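Long-range contact in surface presentation of antigens protein SpaS (Shigella flexneri, PDB 2VT1), which forms part of the inner-membrane export apparatus of a type III secretion system and is required for invasion and for secretion of the three Ipa proteins: residues B[3-8]-B[31-36]. Numbering follows the deposited sequence.
Sequences HIAIGI and AVRKYA
Arg-33 of helix 26-38 reaches out to Ile-4 and His-3 at the start of strand 4-9, and its side chain is worth following outward. CB leaves the helix across the line to the strand, and bends at chi2 and chi3 turn the rest of the chain toward it. CD comes alongside the methyl of Ala-5, 4.4 Å from its CB. Beyond NE and CZ the guanidinium presents its edge to the strand, with the carbonyl of Ile-4 near its plane. NH1 gives a hydrogen bond to Ile-4 O at 2.8 Å, but the N-H points well off the oxygen (115°), and the bond is weak despite its length. The same NH1 lies 4.0 Å from His-3 CB. NH2, the other tip, sits 3.7 Å from His-3 CD2. Here the imidazole and the guanidinium planes stand 79° apart, which rules out a parallel stack.

One helix position earlier, the contact is apolar. Val-32 puts CG1 anti to its backbone N (chi1 170°), which brings that methyl to 4.0 Å from Ala-5 CB. Both residues are buried, and their CA atoms are only 6.9 Å apart. Leu-22 and Glu-24 of the adjacent strand also pack on Val-32, while Ala-29, a turn back along the helix, touches Ala-5. Through these contacts helix 26-38 packs on one face of the antiparallel sheet.

Strand 4-9 is bonded to strand 19-25, and on its other edge Ile-6 to Ile-8 pair antiparallel with a strand of another chain, probably the fragment upstream of the cleavage site. An antiparallel sheet flanked by helices is the cytoplasmic fold of the FlhB/YscU/SpaS exporters; as in its relatives, His-3 probably ends the NPTH autocleavage motif, cut just before this piece begins.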
loop_
_atom_site.group_PDB
_atom_site.type_symbol
_atom_site.label_atom_id
_atom_site.label_comp_id
_atom_site.label_asym_id
_atom_site.label_seq_id
_atom_site.Cartn_x
_atom_site.Cartn_y
_atom_site.Cartn_z
ATOM N N HIS B 3 4.509 -13.222 1.495
ATOM C CA HIS B 3 3.597 -12.156 1.906
ATOM C C HIS B 3 4.114 -10.800 1.475
ATOM O O HIS B 3 5.304 -10.511 1.606
ATOM C CB HIS B 3 3.362 -12.173 3.409
ATOM C CG HIS B 3 2.724 -13.431 3.892
ATOM N ND1 HIS B 3 3.413 -14.386 4.606
ATOM C CD2 HIS B 3 1.468 -13.907 3.733
ATOM C CE1 HIS B 3 2.605 -15.396 4.872
ATOM N NE2 HIS B 3 1.416 -15.124 4.363
ATOM N N ILE B 4 3.199 -9.996 0.941
ATOM C CA ILE B 4 3.509 -8.665 0.408
ATOM C C ILE B 4 2.539 -7.606 0.991
ATOM O O ILE B 4 1.345 -7.849 1.144
ATOM C CB ILE B 4 3.407 -8.640 -1.140
ATOM C CG1 ILE B 4 4.447 -9.560 -1.785
ATOM C CG2 ILE B 4 3.577 -7.226 -1.662
ATOM C CD1 ILE B 4 4.150 -9.888 -3.234
ATOM N N ALA B 5 3.070 -6.440 1.333
ATOM C CA ALA B 5 2.248 -5.310 1.743
ATOM C C ALA B 5 2.734 -4.076 0.992
ATOM O O ALA B 5 3.914 -3.752 1.038
ATOM C CB ALA B 5 2.352 -5.094 3.241
ATOM N N ILE B 6 1.829 -3.414 0.279
ATOM C CA ILE B 6 2.165 -2.171 -0.427
ATOM C C ILE B 6 1.218 -1.086 0.074
ATOM O O ILE B 6 -0.024 -1.193 -0.010
ATOM C CB ILE B 6 2.053 -2.290 -1.987
ATOM C CG1 ILE B 6 2.604 -3.630 -2.514
ATOM C CG2 ILE B 6 2.704 -1.066 -2.677
ATOM C CD1 ILE B 6 4.137 -3.757 -2.674
ATOM N N GLY B 7 1.818 -0.048 0.633
ATOM C CA GLY B 7 1.079 1.076 1.120
ATOM C C GLY B 7 0.829 2.015 -0.038
ATOM O O GLY B 7 1.706 2.210 -0.874
ATOM N N ILE B 8 -0.369 2.583 -0.089
ATOM C CA ILE B 8 -0.748 3.499 -1.166
ATOM C C ILE B 8 -1.309 4.815 -0.628
ATOM O O ILE B 8 -2.247 4.850 0.164
ATOM C CB ILE B 8 -1.775 2.878 -2.126
ATOM C CG1 ILE B 8 -1.266 1.561 -2.695
ATOM C CG2 ILE B 8 -2.085 3.842 -3.260
ATOM C CD1 ILE B 8 -0.190 1.705 -3.703
ATOM N N ALA B 31 2.871 -7.823 9.864
ATOM C CA ALA B 31 2.808 -6.845 10.951
ATOM C C ALA B 31 2.239 -5.541 10.424
ATOM O O ALA B 31 1.471 -4.866 11.109
ATOM C CB ALA B 31 4.203 -6.605 11.575
ATOM N N VAL B 32 2.610 -5.187 9.204
ATOM C CA VAL B 32 2.000 -4.027 8.554
ATOM C C VAL B 32 0.473 -4.202 8.462
ATOM O O VAL B 32 -0.289 -3.285 8.754
ATOM C CB VAL B 32 2.604 -3.776 7.164
ATOM C CG1 VAL B 32 1.804 -2.732 6.432
ATOM C CG2 VAL B 32 4.058 -3.318 7.291
ATOM N N ARG B 33 0.025 -5.397 8.094
ATOM C CA ARG B 33 -1.407 -5.659 7.948
ATOM C C ARG B 33 -2.158 -5.533 9.270
ATOM O O ARG B 33 -3.198 -4.905 9.325
ATOM C CB ARG B 33 -1.614 -7.035 7.309
ATOM C CG ARG B 33 -1.610 -6.944 5.779
ATOM C CD ARG B 33 -0.580 -7.832 5.050
ATOM N NE ARG B 33 -1.054 -9.200 4.855
ATOM C CZ ARG B 33 -0.613 -10.032 3.915
ATOM N NH1 ARG B 33 0.320 -9.651 3.052
ATOM N NH2 ARG B 33 -1.117 -11.255 3.832
ATOM N N LYS B 34 -1.613 -6.116 10.329
ATOM C CA LYS B 34 -2.213 -6.076 11.647
ATOM C C LYS B 34 -2.303 -4.652 12.195
ATOM O O LYS B 34 -3.314 -4.275 12.784
ATOM C CB LYS B 34 -1.403 -6.966 12.604
ATOM C CG LYS B 34 -1.782 -6.854 14.076
ATOM C CD LYS B 34 -1.088 -7.937 14.900
ATOM C CE LYS B 34 -1.554 -7.970 16.353
ATOM N NZ LYS B 34 -1.683 -9.395 16.835
ATOM N N TYR B 35 -1.242 -3.869 12.024
ATOM C CA TYR B 35 -1.216 -2.476 12.479
ATOM C C TYR B 35 -2.191 -1.621 11.686
ATOM O O TYR B 35 -2.959 -0.839 12.256
ATOM C CB TYR B 35 0.197 -1.889 12.348
ATOM C CG TYR B 35 0.321 -0.492 12.907
ATOM C CD1 TYR B 35 0.427 -0.275 14.277
ATOM C CD2 TYR B 35 0.316 0.613 12.067
ATOM C CE1 TYR B 35 0.525 1.009 14.793
ATOM C CE2 TYR B 35 0.416 1.878 12.566
ATOM C CZ TYR B 35 0.517 2.084 13.932
ATOM O OH TYR B 35 0.609 3.378 14.425
ATOM N N ALA B 36 -2.157 -1.762 10.373
ATOM C CA ALA B 36 -3.115 -1.086 9.513
ATOM C C ALA B 36 -4.544 -1.330 9.993
ATOM O O ALA B 36 -5.331 -0.403 10.102
ATOM C CB ALA B 36 -2.945 -1.549 8.056
#